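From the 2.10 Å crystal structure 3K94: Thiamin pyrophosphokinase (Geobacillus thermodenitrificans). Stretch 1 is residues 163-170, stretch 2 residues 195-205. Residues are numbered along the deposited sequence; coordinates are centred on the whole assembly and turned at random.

Stretch 1 163-170: EFTLTGFK
Stretch 2, residues 195-205: GTFSFSEGILM

The contact between residues 163-170 and 195-205 of this thiamin pyrophosphokinase is a short antiparallel β-ladder, in which backbone hydrogen bonds fix the register while one face carries hydroxyls and waters and the other carries apolar side chains. It illustrates a general principle: in an antiparallel pair the backbone sets the spacing, and the alternation of side chains decides the chemistry of each face.

Strand 165-167 runs against strand 195-199 at 174°, their axes approaching to 4.7 Å. Thr 165 (phi/psi -139/131), Leu 166 (-116/144) and Thr 167 (-128/140) face Ser 198 (-150/156), Phe 197 (-128/147) and Thr 196 (-134/156). The outer pairs are hydrogen-bonded, with Thr 165 CA 5.2 Å from Ser 198 CA and Thr 167 CA 5.2 Å from Thr 196 CA. Thr 165 N donates to Ser 198 O at 2.9 Å and Ser 198 N to Thr 165 O at 3.0 Å; Thr 167 N donates to Thr 196 O at 3.0 Å and Thr 196 N to Thr 167 O at 3.1 Å. Between them lies the non-hydrogen-bonded pair, with Leu 166 CA 4.6 Å from Phe 197 CA. Here the CA hydrogens meet carbonyls instead: Phe 197 CA lies 3.2 Å from Thr 165 O and Leu 166 CA 3.4 Å from Thr 196 O. The pattern continues before the first bridge, where Phe 164 CA sits 3.2 Å from Ser 198 O and Phe 199 CA 3.5 Å from Glu 163 O, the latter nearly linear at 170°.

Thr 165, Thr 167, Thr 196 and Ser 198 share the polar face. Thr 167 and Thr 196, both with chi1 p, bring their OG1 atoms within 2.6 Å in a hydrogen bond for which either could be the donor. One water donates to Thr 165 O at 2.8 Å and also hydrogen-bonds Thr 196 OG1 at 2.8 Å; another donates to Glu 163 O at 2.5 Å and bonds Ser 198 OG at 2.9 Å. Beyond the ladder, Ser 200 OG makes a weak hydrogen bond to Glu 163 OE2 at 3.1 Å. Glu 163 itself has left-handed backbone angles (48/46) and an m, t side chain.

On the face of Leu 166 and Phe 197, Leu 166 (m, t) places CD2 3.5 Å from Phe 197 CB. The Phe 197 side chain is p, and its end leads away from the first stretch. Phe 164 (-68/127, chi1 t) starts away from the second stretch, yet its end returns: CE1 lies 3.4 Å from Leu 204 CD2 and 4.0 Å from Phe 197 CB, while Phe 199 CB meets the ring edge 4.2 Å from CD1 of Phe 164.

Glycines allow the close approach at the other end. Gly 168 CA and Gly 195 CA are 4.4 Å apart; a CB on Gly 168 would clash with Gly 195 CA, and one on Gly 195 with Thr 167 O. At the backbone angles of Gly 168 (92/6) a CB would also be jammed against Thr 167 O, which by itself calls for glycine.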

# COMPACT_ATOMS: atom_id res chain seq x y z
N GLU B 163 16.75 -17.15 9.83
CA GLU B 163 18.05 -17.11 9.18
C GLU B 163 18.10 -16.14 8.02
O GLU B 163 18.61 -16.45 6.95
CB GLU B 163 18.48 -18.51 8.74
CG GLU B 163 18.48 -19.55 9.85
CD GLU B 163 18.85 -20.94 9.33
OE1 GLU B 163 19.79 -21.04 8.52
OE2 GLU B 163 18.18 -21.92 9.71
N PHE B 164 17.57 -14.94 8.24
CA PHE B 164 17.64 -13.91 7.22
C PHE B 164 19.09 -13.45 7.04
O PHE B 164 19.77 -13.09 8.00
CB PHE B 164 16.73 -12.75 7.60
CG PHE B 164 16.62 -11.73 6.53
CD1 PHE B 164 16.07 -12.06 5.30
CD2 PHE B 164 17.07 -10.43 6.73
CE1 PHE B 164 15.97 -11.12 4.29
CE2 PHE B 164 16.95 -9.49 5.73
CZ PHE B 164 16.40 -9.83 4.51
N THR B 165 19.58 -13.48 5.80
CA THR B 165 20.97 -13.16 5.51
C THR B 165 21.09 -12.30 4.26
O THR B 165 20.49 -12.60 3.22
CB THR B 165 21.80 -14.44 5.33
OG1 THR B 165 21.80 -15.18 6.56
CG2 THR B 165 23.24 -14.11 4.92
N LEU B 166 21.85 -11.22 4.35
CA LEU B 166 22.08 -10.33 3.21
C LEU B 166 23.54 -10.33 2.81
O LEU B 166 24.41 -10.41 3.67
CB LEU B 166 21.66 -8.90 3.54
CG LEU B 166 20.21 -8.58 3.90
CD1 LEU B 166 20.12 -7.12 4.37
CD2 LEU B 166 19.30 -8.82 2.71
N THR B 167 23.81 -10.24 1.51
CA THR B 167 25.15 -9.94 1.00
C THR B 167 25.06 -8.76 0.02
O THR B 167 24.10 -8.66 -0.75
CB THR B 167 25.84 -11.18 0.34
OG1 THR B 167 25.23 -11.48 -0.92
CG2 THR B 167 25.79 -12.42 1.26
N GLY B 168 26.04 -7.86 0.07
CA GLY B 168 26.12 -6.75 -0.88
C GLY B 168 25.44 -5.44 -0.49
O GLY B 168 25.39 -4.49 -1.29
N PHE B 169 24.94 -5.38 0.74
CA PHE B 169 24.19 -4.21 1.21
C PHE B 169 25.00 -3.34 2.18
O PHE B 169 25.98 -3.79 2.77
CB PHE B 169 22.90 -4.63 1.90
CG PHE B 169 21.89 -5.22 0.96
CD1 PHE B 169 21.99 -6.54 0.54
CD2 PHE B 169 20.82 -4.46 0.50
CE1 PHE B 169 21.06 -7.09 -0.34
CE2 PHE B 169 19.89 -4.99 -0.36
CZ PHE B 169 20.01 -6.31 -0.79
N LYS B 170 24.54 -2.10 2.34
CA LYS B 170 25.11 -1.14 3.26
C LYS B 170 25.20 -1.68 4.68
O LYS B 170 26.26 -1.64 5.30
CB LYS B 170 24.29 0.15 3.21
CG LYS B 170 24.75 1.25 4.17
CD LYS B 170 23.81 2.47 4.02
CE LYS B 170 24.20 3.62 4.94
NZ LYS B 170 23.25 4.77 4.82
N GLY B 195 23.74 -8.43 -5.12
CA GLY B 195 23.70 -8.98 -3.78
C GLY B 195 22.66 -10.08 -3.67
O GLY B 195 22.01 -10.41 -4.66
N THR B 196 22.53 -10.65 -2.48
CA THR B 196 21.53 -11.67 -2.23
C THR B 196 20.78 -11.41 -0.93
O THR B 196 21.28 -10.72 -0.04
CB THR B 196 22.18 -13.06 -2.12
OG1 THR B 196 23.20 -13.03 -1.12
CG2 THR B 196 22.83 -13.46 -3.44
N PHE B 197 19.57 -11.96 -0.84
CA PHE B 197 18.91 -12.16 0.44
C PHE B 197 18.47 -13.60 0.52
O PHE B 197 18.15 -14.19 -0.50
CB PHE B 197 17.73 -11.18 0.69
CG PHE B 197 16.58 -11.28 -0.29
CD1 PHE B 197 16.64 -10.65 -1.53
CD2 PHE B 197 15.41 -11.94 0.06
CE1 PHE B 197 15.57 -10.71 -2.43
CE2 PHE B 197 14.31 -12.01 -0.83
CZ PHE B 197 14.40 -11.40 -2.08
N SER B 198 18.49 -14.17 1.71
CA SER B 198 18.05 -15.55 1.87
C SER B 198 17.46 -15.75 3.24
O SER B 198 17.77 -15.01 4.17
CB SER B 198 19.21 -16.53 1.64
OG SER B 198 20.18 -16.45 2.68
N PHE B 199 16.60 -16.75 3.37
CA PHE B 199 16.01 -17.08 4.65
C PHE B 199 15.54 -18.52 4.56
O PHE B 199 15.27 -19.01 3.47
CB PHE B 199 14.86 -16.12 5.02
CG PHE B 199 13.77 -16.01 3.97
CD1 PHE B 199 13.94 -15.21 2.85
CD2 PHE B 199 12.56 -16.67 4.13
CE1 PHE B 199 12.94 -15.09 1.88
CE2 PHE B 199 11.53 -16.55 3.18
CZ PHE B 199 11.73 -15.76 2.05
N SER B 200 15.44 -19.18 5.70
CA SER B 200 15.16 -20.62 5.71
C SER B 200 13.71 -20.93 6.07
O SER B 200 13.22 -22.01 5.79
CB SER B 200 16.09 -21.34 6.69
OG SER B 200 15.74 -21.00 8.02
N GLU B 201 13.04 -19.98 6.72
CA GLU B 201 11.66 -20.18 7.13
C GLU B 201 10.83 -18.91 6.96
O GLU B 201 11.35 -17.81 7.13
CB GLU B 201 11.57 -20.61 8.58
CG GLU B 201 12.09 -22.00 8.86
CD GLU B 201 11.83 -22.42 10.29
OE1 GLU B 201 11.07 -21.70 10.98
OE2 GLU B 201 12.38 -23.45 10.71
N GLY B 202 9.55 -19.09 6.66
CA GLY B 202 8.60 -18.00 6.66
C GLY B 202 8.33 -17.38 5.30
O GLY B 202 8.63 -17.98 4.26
N ILE B 203 7.76 -16.18 5.31
CA ILE B 203 7.34 -15.50 4.10
C ILE B 203 7.70 -14.03 4.20
O ILE B 203 7.34 -13.36 5.16
CB ILE B 203 5.82 -15.59 3.88
CG1 ILE B 203 5.36 -17.05 3.93
CG2 ILE B 203 5.42 -14.95 2.54
CD1 ILE B 203 3.89 -17.20 3.62
N LEU B 204 8.39 -13.51 3.19
CA LEU B 204 9.00 -12.19 3.32
C LEU B 204 8.68 -11.28 2.14
O LEU B 204 8.75 -11.70 0.98
CB LEU B 204 10.51 -12.33 3.44
CG LEU B 204 11.31 -11.05 3.67
CD1 LEU B 204 11.19 -10.64 5.13
CD2 LEU B 204 12.77 -11.26 3.30
N MSE B 205 8.34 -10.03 2.45
CA MSE B 205 8.06 -9.06 1.41
C MSE B 205 9.26 -8.17 1.15
O MSE B 205 9.88 -7.66 2.09
CB MSE B 205 6.86 -8.20 1.80
CG MSE B 205 6.56 -7.09 0.81
SE MSE B 205 4.95 -6.03 1.25
CE MSE B 205 5.30 -5.70 3.14
O HOH W 1 19.83 -17.80 5.17
O HOH W 2 21.97 -13.83 1.21